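Local coordinates for protein proabylysin (PDB 4JIU) that is the zinc-bound zymogen of a small soluble metallopeptidase, abylysin, and probably hydrolyses peptide bonds once activated, at residues N48-E61 against I92-V105. The protein carries 1 engineered substitution. Numbering follows the deposited sequence.
With ZN (zinc ion), chain B.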
ATOM      1  N   ASN A  48      -6.759   3.452 -11.382  1.00 19.28           N
ATOM      2  CA  ASN A  48      -6.750   2.855 -12.692  1.00 20.95           C
ATOM      3  C   ASN A  48      -5.716   1.741 -12.858  1.00 22.99           C
ATOM      4  O   ASN A  48      -5.493   1.214 -13.971  1.00 22.52           O
ATOM      5  CB  ASN A  48      -6.459   3.922 -13.773  1.00 23.31           C
ATOM      6  CG  ASN A  48      -7.483   5.033 -13.833  1.00 30.80           C
ATOM      7  OD1 ASN A  48      -8.690   4.796 -13.687  1.00 38.47           O
ATOM      8  ND2 ASN A  48      -6.994   6.253 -14.007  1.00 36.83           N
ATOM      9  N   LEU A  49      -5.025   1.340 -11.816  1.00 21.24           N
ATOM     10  CA  LEU A  49      -4.098   0.200 -11.857  1.00 16.96           C
ATOM     11  C   LEU A  49      -4.823  -1.122 -11.902  1.00 16.98           C
ATOM     12  O   LEU A  49      -6.033  -1.189 -11.607  1.00 21.05           O
ATOM     13  CB  LEU A  49      -3.167   0.256 -10.654  1.00 13.81           C
ATOM     14  CG  LEU A  49      -2.120   1.358 -10.603  1.00 14.42           C
ATOM     15  CD1 LEU A  49      -1.518   1.389  -9.209  1.00 14.84           C
ATOM     16  CD2 LEU A  49      -1.123   1.159 -11.713  1.00 19.73           C
ATOM     17  N   GLU A  50      -4.133  -2.212 -12.270  1.00 18.75           N
ATOM     18  CA  GLU A  50      -4.729  -3.534 -12.148  1.00 19.83           C
ATOM     19  C   GLU A  50      -4.978  -3.875 -10.660  1.00 15.29           C
ATOM     20  O   GLU A  50      -4.349  -3.327  -9.789  1.00 14.09           O
ATOM     21  CB  GLU A  50      -3.860  -4.621 -12.747  1.00 24.43           C
ATOM     22  CG  GLU A  50      -3.149  -4.545 -14.074  1.00 31.35           C
ATOM     23  CD  GLU A  50      -4.082  -4.846 -15.236  1.00 42.61           C
ATOM     24  OE1 GLU A  50      -3.581  -4.937 -16.368  1.00 43.50           O
ATOM     25  OE2 GLU A  50      -5.284  -4.953 -14.915  1.00 55.74           O
ATOM     26  N   GLU A  51      -5.888  -4.820 -10.402  1.00 15.11           N
ATOM     27  CA  GLU A  51      -6.243  -5.117  -9.014  1.00 14.21           C
ATOM     28  C   GLU A  51      -5.044  -5.534  -8.190  1.00 12.81           C
ATOM     29  O   GLU A  51      -4.965  -5.125  -7.042  1.00 12.71           O
ATOM     30  CB  GLU A  51      -7.335  -6.205  -8.874  1.00 17.82           C
ATOM     31  CG  GLU A  51      -8.709  -5.746  -9.148  1.00 26.18           C
ATOM     32  CD  GLU A  51      -9.819  -6.756  -8.947  1.00 29.81           C
ATOM     33  OE1 GLU A  51      -9.611  -7.949  -9.263  1.00 24.74           O
ATOM     34  OE2 GLU A  51     -10.886  -6.289  -8.474  1.00 43.32           O
ATOM     35  N   GLU A  52      -4.152  -6.397  -8.719  1.00 12.75           N
ATOM     36  CA  GLU A  52      -3.035  -6.835  -7.888  1.00 11.92           C
ATOM     37  C   GLU A  52      -2.135  -5.674  -7.542  1.00 10.47           C
ATOM     38  O   GLU A  52      -1.546  -5.643  -6.460  1.00 11.43           O
ATOM     39  CB  GLU A  52      -2.253  -7.965  -8.627  1.00 16.34           C
ATOM     40  CG  GLU A  52      -1.090  -8.512  -7.832  1.00 17.07           C
ATOM     41  CD  GLU A  52      -0.240  -9.630  -8.410  1.00 15.27           C
ATOM     42  OE1 GLU A  52       0.515 -10.365  -7.647  1.00  9.85           O
ATOM     43  OE2 GLU A  52      -0.262  -9.738  -9.666  1.00 20.45           O
ATOM     44  N   GLU A  53      -1.950  -4.721  -8.469  1.00 11.23           N
ATOM     45  CA  GLU A  53      -1.125  -3.550  -8.227  0.68 10.77           C
ATOM     46  C   GLU A  53      -1.775  -2.625  -7.188  1.00 11.06           C
ATOM     47  O   GLU A  53      -1.092  -2.135  -6.322  1.00 10.40           O
ATOM     48  CB  GLU A  53      -0.840  -2.806  -9.517  0.68 11.79           C
ATOM     49  CG  GLU A  53      -0.080  -3.557 -10.557  0.68 14.34           C
ATOM     50  CD  GLU A  53      -0.266  -3.153 -12.004  0.68 18.18           C
ATOM     51  OE1 GLU A  53      -1.076  -2.273 -12.338  0.68 18.03           O
ATOM     52  OE2 GLU A  53       0.446  -3.809 -12.811  0.68 22.05           O
ATOM     53  N   MET A  54      -3.079  -2.405  -7.316  1.00 10.68           N
ATOM     54  CA  MET A  54      -3.779  -1.619  -6.269  1.00 11.12           C
ATOM     55  C   MET A  54      -3.656  -2.298  -4.909  1.00 10.15           C
ATOM     56  O   MET A  54      -3.435  -1.651  -3.893  1.00 10.95           O
ATOM     57  CB  MET A  54      -5.263  -1.482  -6.634  1.00 12.16           C
ATOM     58  CG  MET A  54      -5.548  -0.604  -7.804  0.56 15.57           C
ATOM     59  SD  MET A  54      -7.321  -0.300  -8.069  0.56 18.80           S
ATOM     60  CE  MET A  54      -7.620  -1.526  -9.330  0.56 31.43           C
ATOM     61  N   PHE A  55      -3.867  -3.616  -4.911  1.00  9.84           N
ATOM     62  CA  PHE A  55      -3.775  -4.363  -3.663  1.00  9.60           C
ATOM     63  C   PHE A  55      -2.359  -4.247  -3.084  1.00  9.30           C
ATOM     64  O   PHE A  55      -2.205  -4.115  -1.875  1.00 10.03           O
ATOM     65  CB  PHE A  55      -4.157  -5.832  -3.882  1.00 10.31           C
ATOM     66  CG  PHE A  55      -4.522  -6.556  -2.611  1.00 10.49           C
ATOM     67  CD1 PHE A  55      -5.570  -6.104  -1.803  1.00 12.85           C
ATOM     68  CD2 PHE A  55      -3.819  -7.704  -2.237  1.00 12.58           C
ATOM     69  CE1 PHE A  55      -5.927  -6.788  -0.684  1.00 14.70           C
ATOM     70  CE2 PHE A  55      -4.227  -8.406  -1.088  1.00 12.21           C
ATOM     71  CZ  PHE A  55      -5.261  -7.933  -0.328  1.00 13.55           C
ATOM     72  N   TYR A  56      -1.334  -4.330  -3.936  1.00  9.30           N
ATOM     73  CA  TYR A  56       0.032  -4.146  -3.443  1.00  9.05           C
ATOM     74  C   TYR A  56       0.180  -2.838  -2.710  1.00  8.84           C
ATOM     75  O   TYR A  56       0.785  -2.732  -1.670  1.00  9.39           O
ATOM     76  CB  TYR A  56       1.076  -4.321  -4.587  1.00  9.75           C
ATOM     77  CG  TYR A  56       2.434  -4.034  -4.011  1.00  9.89           C
ATOM     78  CD1 TYR A  56       3.052  -5.004  -3.210  1.00 11.20           C
ATOM     79  CD2 TYR A  56       3.088  -2.836  -4.111  1.00 10.83           C
ATOM     80  CE1 TYR A  56       4.252  -4.777  -2.642  1.00 11.44           C
ATOM     81  CE2 TYR A  56       4.263  -2.573  -3.487  1.00 11.38           C
ATOM     82  CZ  TYR A  56       4.868  -3.554  -2.732  1.00 10.70           C
ATOM     83  OH  TYR A  56       6.066  -3.352  -2.105  1.00 13.37           O
ATOM     84  N   ILE A  57      -0.275  -1.740  -3.355  1.00  9.24           N
ATOM     85  CA  ILE A  57      -0.140  -0.439  -2.729  1.00  9.30           C
ATOM     86  C   ILE A  57      -0.805  -0.413  -1.353  1.00  9.14           C
ATOM     87  O   ILE A  57      -0.231   0.104  -0.402  1.00  9.77           O
ATOM     88  CB  ILE A  57      -0.667   0.675  -3.665  1.00  9.91           C
ATOM     89  CG1 ILE A  57       0.214   0.765  -4.920  1.00 11.99           C
ATOM     90  CG2 ILE A  57      -0.763   1.988  -2.915  1.00 11.88           C
ATOM     91  CD1 ILE A  57      -0.358   1.577  -6.009  1.00 14.64           C
ATOM     92  N   LEU A  58      -2.028  -0.919  -1.266  1.00  9.35           N
ATOM     93  CA  LEU A  58      -2.719  -0.952   0.008  1.00  9.23           C
ATOM     94  C   LEU A  58      -1.969  -1.766   1.030  1.00  8.96           C
ATOM     95  O   LEU A  58      -1.861  -1.371   2.201  1.00 10.07           O
ATOM     96  CB  LEU A  58      -4.147  -1.453  -0.185  1.00 10.93           C
ATOM     97  CG  LEU A  58      -5.066  -0.489  -0.934  1.00 11.85           C
ATOM     98  CD1 LEU A  58      -6.425  -1.143  -1.151  1.00 16.53           C
ATOM     99  CD2 LEU A  58      -5.260   0.828  -0.241  1.00 13.65           C
ATOM    100  N   ILE A  59      -1.485  -2.958   0.658  1.00  9.13           N
ATOM    101  CA  ILE A  59      -0.728  -3.807   1.558  1.00  8.89           C
ATOM    102  C   ILE A  59       0.557  -3.110   1.982  1.00  8.51           C
ATOM    103  O   ILE A  59       0.893  -3.178   3.190  1.00  9.51           O
ATOM    104  CB  ILE A  59      -0.478  -5.175   0.924  1.00  9.36           C
ATOM    105  CG1 ILE A  59      -1.737  -6.052   0.865  1.00 10.34           C
ATOM    106  CG2 ILE A  59       0.679  -5.904   1.611  1.00 10.08           C
ATOM    107  CD1 ILE A  59      -2.194  -6.583   2.205  1.00 11.26           C
ATOM    108  N   HIS A  60       1.266  -2.496   1.060  1.00  9.10           N
ATOM    109  CA  HIS A  60       2.498  -1.790   1.372  1.00  8.81           C
ATOM    110  C   HIS A  60       2.234  -0.710   2.386  1.00  8.43           C
ATOM    111  O   HIS A  60       2.964  -0.548   3.387  1.00  9.21           O
ATOM    112  CB  HIS A  60       3.099  -1.272   0.063  1.00  9.40           C
ATOM    113  CG  HIS A  60       4.396  -0.541   0.263  1.00  9.02           C
ATOM    114  ND1 HIS A  60       5.595  -1.058  -0.169  1.00 10.23           N
ATOM    115  CD2 HIS A  60       4.756   0.651   0.793  1.00  9.43           C
ATOM    116  CE1 HIS A  60       6.596  -0.231   0.107  1.00 10.76           C
ATOM    117  NE2 HIS A  60       6.093   0.833   0.738  1.00 10.77           N
ATOM    118  N   GLU A  61       1.214   0.106   2.116  1.00  8.71           N
ATOM    119  CA  GLU A  61       0.938   1.213   3.034  1.00  8.84           C
ATOM    120  C   GLU A  61       0.412   0.743   4.403  1.00  8.78           C
ATOM    121  O   GLU A  61       0.821   1.237   5.431  1.00  9.27           O
ATOM    122  CB  GLU A  61       0.032   2.231   2.383  1.00  9.29           C
ATOM    123  CG  GLU A  61       0.619   2.863   1.132  1.00  9.98           C
ATOM    124  CD  GLU A  61       1.950   3.539   1.339  1.00 11.63           C
ATOM    125  OE1 GLU A  61       2.362   3.945   2.428  1.00 14.37           O
ATOM    126  OE2 GLU A  61       2.652   3.675   0.292  1.00 13.49           O
ATOM    127  N   ILE A  92       5.948  -6.426  -8.627  1.00 12.27           N
ATOM    128  CA  ILE A  92       4.767  -5.563  -8.729  1.00 11.92           C
ATOM    129  C   ILE A  92       5.194  -4.110  -8.625  1.00 11.52           C
ATOM    130  O   ILE A  92       4.667  -3.246  -9.336  1.00 12.62           O
ATOM    131  CB  ILE A  92       3.714  -5.989  -7.711  1.00 12.05           C
ATOM    132  CG1 ILE A  92       3.231  -7.413  -7.950  1.00 14.56           C
ATOM    133  CG2 ILE A  92       2.565  -4.993  -7.700  1.00 14.68           C
ATOM    134  CD1 ILE A  92       2.756  -7.797  -9.341  1.00 17.51           C
ATOM    135  N   GLU A  93       6.089  -3.748  -7.721  1.00 12.71           N
ATOM    136  CA  GLU A  93       6.613  -2.401  -7.701  1.00 12.92           C
ATOM    137  C   GLU A  93       7.176  -1.967  -9.045  1.00 14.53           C
ATOM    138  O   GLU A  93       6.943  -0.846  -9.469  1.00 15.05           O
ATOM    139  CB  GLU A  93       7.711  -2.270  -6.651  1.00 14.74           C
ATOM    140  CG  GLU A  93       7.197  -2.216  -5.248  1.00 14.66           C
ATOM    141  CD  GLU A  93       8.279  -1.890  -4.239  1.00 20.09           C
ATOM    142  OE1 GLU A  93       7.965  -2.058  -3.060  1.00 19.15           O
ATOM    143  OE2 GLU A  93       9.424  -1.469  -4.524  1.00 28.72           O
ATOM    144  N   ASP A  94       7.868  -2.849  -9.690  1.00 13.93           N
ATOM    145  CA  ASP A  94       8.435  -2.527 -11.001  1.00 15.23           C
ATOM    146  C   ASP A  94       7.326  -2.243 -11.992  1.00 13.73           C
ATOM    147  O   ASP A  94       7.438  -1.340 -12.827  1.00 15.97           O
ATOM    148  CB  ASP A  94       9.325  -3.675 -11.480  1.00 17.12           C
ATOM    149  CG  ASP A  94      10.679  -3.782 -10.811  1.00 22.75           C
ATOM    150  OD1 ASP A  94      11.067  -2.822 -10.098  1.00 34.58           O
ATOM    151  OD2 ASP A  94      11.424  -4.786 -10.926  1.00 35.15           O
ATOM    152  N   ARG A  95       6.272  -3.052 -11.968  1.00 13.04           N
ATOM    153  CA  ARG A  95       5.132  -2.807 -12.882  1.00 12.92           C
ATOM    154  C   ARG A  95       4.521  -1.447 -12.647  1.00 12.16           C
ATOM    155  O   ARG A  95       4.145  -0.722 -13.571  1.00 13.36           O
ATOM    156  CB  ARG A  95       4.119  -3.960 -12.766  1.00 13.92           C
ATOM    157  CG  ARG A  95       4.686  -5.328 -13.173  1.00 15.59           C
ATOM    158  CD  ARG A  95       3.683  -6.453 -13.057  1.00 16.56           C
ATOM    159  NE  ARG A  95       4.292  -7.749 -13.270  1.00 19.09           N
ATOM    160  CZ  ARG A  95       3.648  -8.919 -13.230  1.00 19.61           C
ATOM    161  NH1 ARG A  95       2.352  -8.920 -12.936  1.00 25.17           N
ATOM    162  NH2 ARG A  95       4.277 -10.056 -13.446  1.00 27.63           N
ATOM    163  N   ILE A  96       4.295  -1.092 -11.399  1.00 12.14           N
ATOM    164  CA  ILE A  96       3.695   0.180 -11.048  1.00 11.91           C
ATOM    165  C   ILE A  96       4.566   1.330 -11.474  1.00 12.33           C
ATOM    166  O   ILE A  96       4.118   2.316 -12.067  1.00 13.21           O
ATOM    167  CB  ILE A  96       3.421   0.247  -9.530  1.00 13.14           C
ATOM    168  CG1 ILE A  96       2.364  -0.775  -9.156  1.00 13.87           C
ATOM    169  CG2 ILE A  96       3.053   1.667  -9.151  1.00 15.17           C
ATOM    170  CD1 ILE A  96       2.263  -1.005  -7.669  1.00 16.28           C
ATOM    171  N   MET A  97       5.870   1.220 -11.244  1.00 13.36           N
ATOM    172  CA  MET A  97       6.803   2.251 -11.694  1.00 14.70           C
ATOM    173  C   MET A  97       6.822   2.363 -13.211  1.00 14.69           C
ATOM    174  O   MET A  97       6.859   3.489 -13.707  1.00 15.20           O
ATOM    175  CB  MET A  97       8.217   1.949 -11.197  1.00 16.50           C
ATOM    176  CG  MET A  97       9.211   2.865 -11.871  1.00 20.86           C
ATOM    177  SD  MET A  97       9.131   4.572 -11.385  1.00 29.51           S
ATOM    178  CE  MET A  97      10.043   5.415 -12.682  1.00 87.65           C
ATOM    179  N   THR A  98       6.784   1.250 -13.931  1.00 14.89           N
ATOM    180  CA  THR A  98       6.749   1.333 -15.392  1.00 16.30           C
ATOM    181  C   THR A  98       5.542   2.132 -15.829  1.00 15.96           C
ATOM    182  O   THR A  98       5.607   2.961 -16.722  1.00 16.93           O
ATOM    183  CB  THR A  98       6.720  -0.080 -15.960  1.00 18.96           C
ATOM    184  OG1 THR A  98       8.023  -0.644 -15.697  1.00 19.01           O
ATOM    185  CG2 THR A  98       6.470  -0.086 -17.453  1.00 19.14           C
ATOM    186  N   LYS A  99       4.397   1.821 -15.199  1.00 14.19           N
ATOM    187  CA  LYS A  99       3.174   2.450 -15.655  1.00 15.48           C
ATOM    188  C   LYS A  99       3.094   3.921 -15.314  1.00 14.56           C
ATOM    189  O   LYS A  99       2.726   4.771 -16.095  1.00 18.09           O
ATOM    190  CB  LYS A  99       1.963   1.747 -15.102  1.00 17.20           C
ATOM    191  CG  LYS A  99       0.769   2.288 -15.920  1.00 21.14           C
ATOM    192  CD  LYS A  99      -0.498   1.669 -15.446  1.00 23.28           C
ATOM    193  CE  LYS A  99      -1.721   2.229 -16.180  1.00 23.20           C
ATOM    194  NZ  LYS A  99      -2.954   1.995 -15.332  1.00 24.61           N
ATOM    195  N   LEU A 100       3.357   4.244 -14.032  1.00 13.73           N
ATOM    196  CA  LEU A 100       3.069   5.556 -13.513  1.00 14.21           C
ATOM    197  C   LEU A 100       4.281   6.469 -13.434  1.00 15.25           C
ATOM    198  O   LEU A 100       4.085   7.682 -13.290  1.00 18.10           O
ATOM    199  CB  LEU A 100       2.415   5.447 -12.120  1.00 15.01           C
ATOM    200  CG  LEU A 100       1.051   4.741 -12.105  1.00 15.90           C
ATOM    201  CD1 LEU A 100       0.491   4.773 -10.674  1.00 18.22           C
ATOM    202  CD2 LEU A 100       0.065   5.332 -13.103  1.00 23.01           C
ATOM    203  N   GLN A 101       5.480   5.908 -13.502  1.00 14.20           N
ATOM    204  CA  GLN A 101       6.724   6.651 -13.470  1.00 15.12           C
ATOM    205  C   GLN A 101       6.866   7.461 -12.202  1.00 15.92           C
ATOM    206  O   GLN A 101       7.478   8.500 -12.205  1.00 24.50           O
ATOM    207  CB  GLN A 101       6.836   7.538 -14.721  1.00 17.07           C
ATOM    208  CG  GLN A 101       6.878   6.695 -15.984  1.00 17.41           C
ATOM    209  CD  GLN A 101       8.127   5.917 -16.225  1.00 16.22           C
ATOM    210  OE1 GLN A 101       9.231   6.540 -16.122  1.00 21.12           O
ATOM    211  NE2 GLN A 101       8.054   4.647 -16.571  1.00 16.90           N
ATOM    212  N   ARG A 102       6.302   6.963 -11.143  1.00 15.93           N
ATOM    213  CA  ARG A 102       6.242   7.595  -9.817  1.00 18.89           C
ATOM    214  C   ARG A 102       6.295   6.450  -8.818  1.00 20.68           C
ATOM    215  O   ARG A 102       5.859   5.329  -9.105  1.00 22.54           O
ATOM    216  CB  ARG A 102       4.958   8.394  -9.621  1.00 22.94           C
ATOM    217  CG  ARG A 102       4.602   9.372 -10.758  1.00 25.44           C
ATOM    218  CD  ARG A 102       3.094   9.674 -10.808  1.00 31.55           C
ATOM    219  NE  ARG A 102       2.681  10.438  -9.674  1.00 25.27           N
ATOM    220  CZ  ARG A 102       1.463  10.895  -9.408  1.00 19.72           C
ATOM    221  NH1 ARG A 102       0.461  10.651 -10.262  1.00 25.20           N
ATOM    222  NH2 ARG A 102       1.382  11.560  -8.276  1.00 25.54           N
ATOM    223  N   ASN A 103       6.811   6.767  -7.653  1.00 27.98           N
ATOM    224  CA  ASN A 103       7.150   5.963  -6.532  1.00 29.38           C
ATOM    225  C   ASN A 103       6.026   5.949  -5.494  1.00 26.49           C
ATOM    226  O   ASN A 103       5.368   6.997  -5.415  1.00 19.92           O
ATOM    227  CB  ASN A 103       8.404   6.578  -5.842  1.00 34.32           C
ATOM    228  CG  ASN A 103       9.588   6.793  -6.737  1.00 41.15           C
ATOM    229  OD1 ASN A 103      10.143   7.882  -6.927  1.00 49.25           O
ATOM    230  ND2 ASN A 103      10.025   5.677  -7.324  1.00 54.39           N
ATOM    231  N   MET A 104       5.732   4.950  -4.653  1.00 25.32           N
ATOM    232  CA  MET A 104       4.936   5.073  -3.435  1.00 19.29           C
ATOM    233  C   MET A 104       5.881   5.261  -2.268  1.00 18.29           C
ATOM    234  O   MET A 104       7.014   4.733  -2.405  1.00 25.00           O
ATOM    235  CB  MET A 104       4.106   3.816  -3.151  0.64 20.68           C
ATOM    236  CG  MET A 104       4.856   2.568  -2.701  0.64 19.16           C
ATOM    237  SD  MET A 104       3.905   1.068  -3.049  0.64 19.99           S
ATOM    238  CE  MET A 104       4.135   0.950  -4.801  0.64 15.03           C
ATOM    239  N   VAL A 105       5.430   5.864  -1.188  1.00 13.17           N
ATOM    240  CA  VAL A 105       6.289   5.954  -0.001  1.00 12.82           C
ATOM    241  C   VAL A 105       6.302   4.578   0.678  1.00 12.30           C
ATOM    242  O   VAL A 105       7.411   4.053   0.978  1.00 12.27           O
ATOM    243  CB  VAL A 105       5.787   7.080   0.916  1.00 13.09           C
ATOM    244  CG1 VAL A 105       6.602   7.130   2.184  1.00 14.66           C
ATOM    245  CG2 VAL A 105       5.831   8.422   0.186  1.00 14.82           C
ATOM    246  OXT VAL A 105       5.252   3.961   0.887  1.00 14.47           O
TER
HETATM  247 ZN    ZN B 201       7.100   2.212   1.745  0.96 10.19          ZN
HETATM  248  O   HOH W   1       0.105  -6.631 -12.887  1.00 35.12           O
HETATM  249  O   HOH W   2      -2.081  -1.033 -14.696  1.00 61.77           O
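The methyl CG2 of Ile92 presses against the root of the Tyr56 side chain, 3.5 Å from Tyr56 CB. Further along helix 92-100, CD1 of Ile96 fills a hollow lined by Tyr56 CD2, Ile57 CG1 and the carbonyl oxygen of Glu53. The axes of segments 51-61 and 92-100 cross at -109°. With CG anti to the backbone N (chi1 177°), Tyr56 carries its ring past Ile92, and Tyr56 OH donates a very short hydrogen bond of 2.5 Å to Glu93 OE1. Tyr56 OH also accepts one from His60 ND1, 3.0 Å away in the imidazole plane. A phenylalanine at Tyr56 would probably leave Glu93 OE1 and His60 ND1 without this shared partner, and the imidazole more reliant on zinc to fix its rotation.

His60 and Glu61 belong to the HExxH motif, on the zinc-binding helix of this minigluzincin. His60 NE2 and the C-terminal carboxylate oxygen Val105 O each bind zinc at 2.0 Å; His64 and His72 complete the site. This tail on the metal is consistent with the zymogen state. Just before it, Met104, in the conformer described, lays SD over one face of the His60 ring. The bend at chi3 puts Met104 CE at the Tyr56 ring edge, in plane, and 3.9 Å from Ile57 CG1.

At the far end, Leu49 CD2 and Leu100 CD1 meet tip to tip at 4.1 Å. In one of two Glu53 conformers, one water joins OE2 to Arg95 NH1, another OE1 to Lys99 NZ. Arg95 also salt-bridges Glu91.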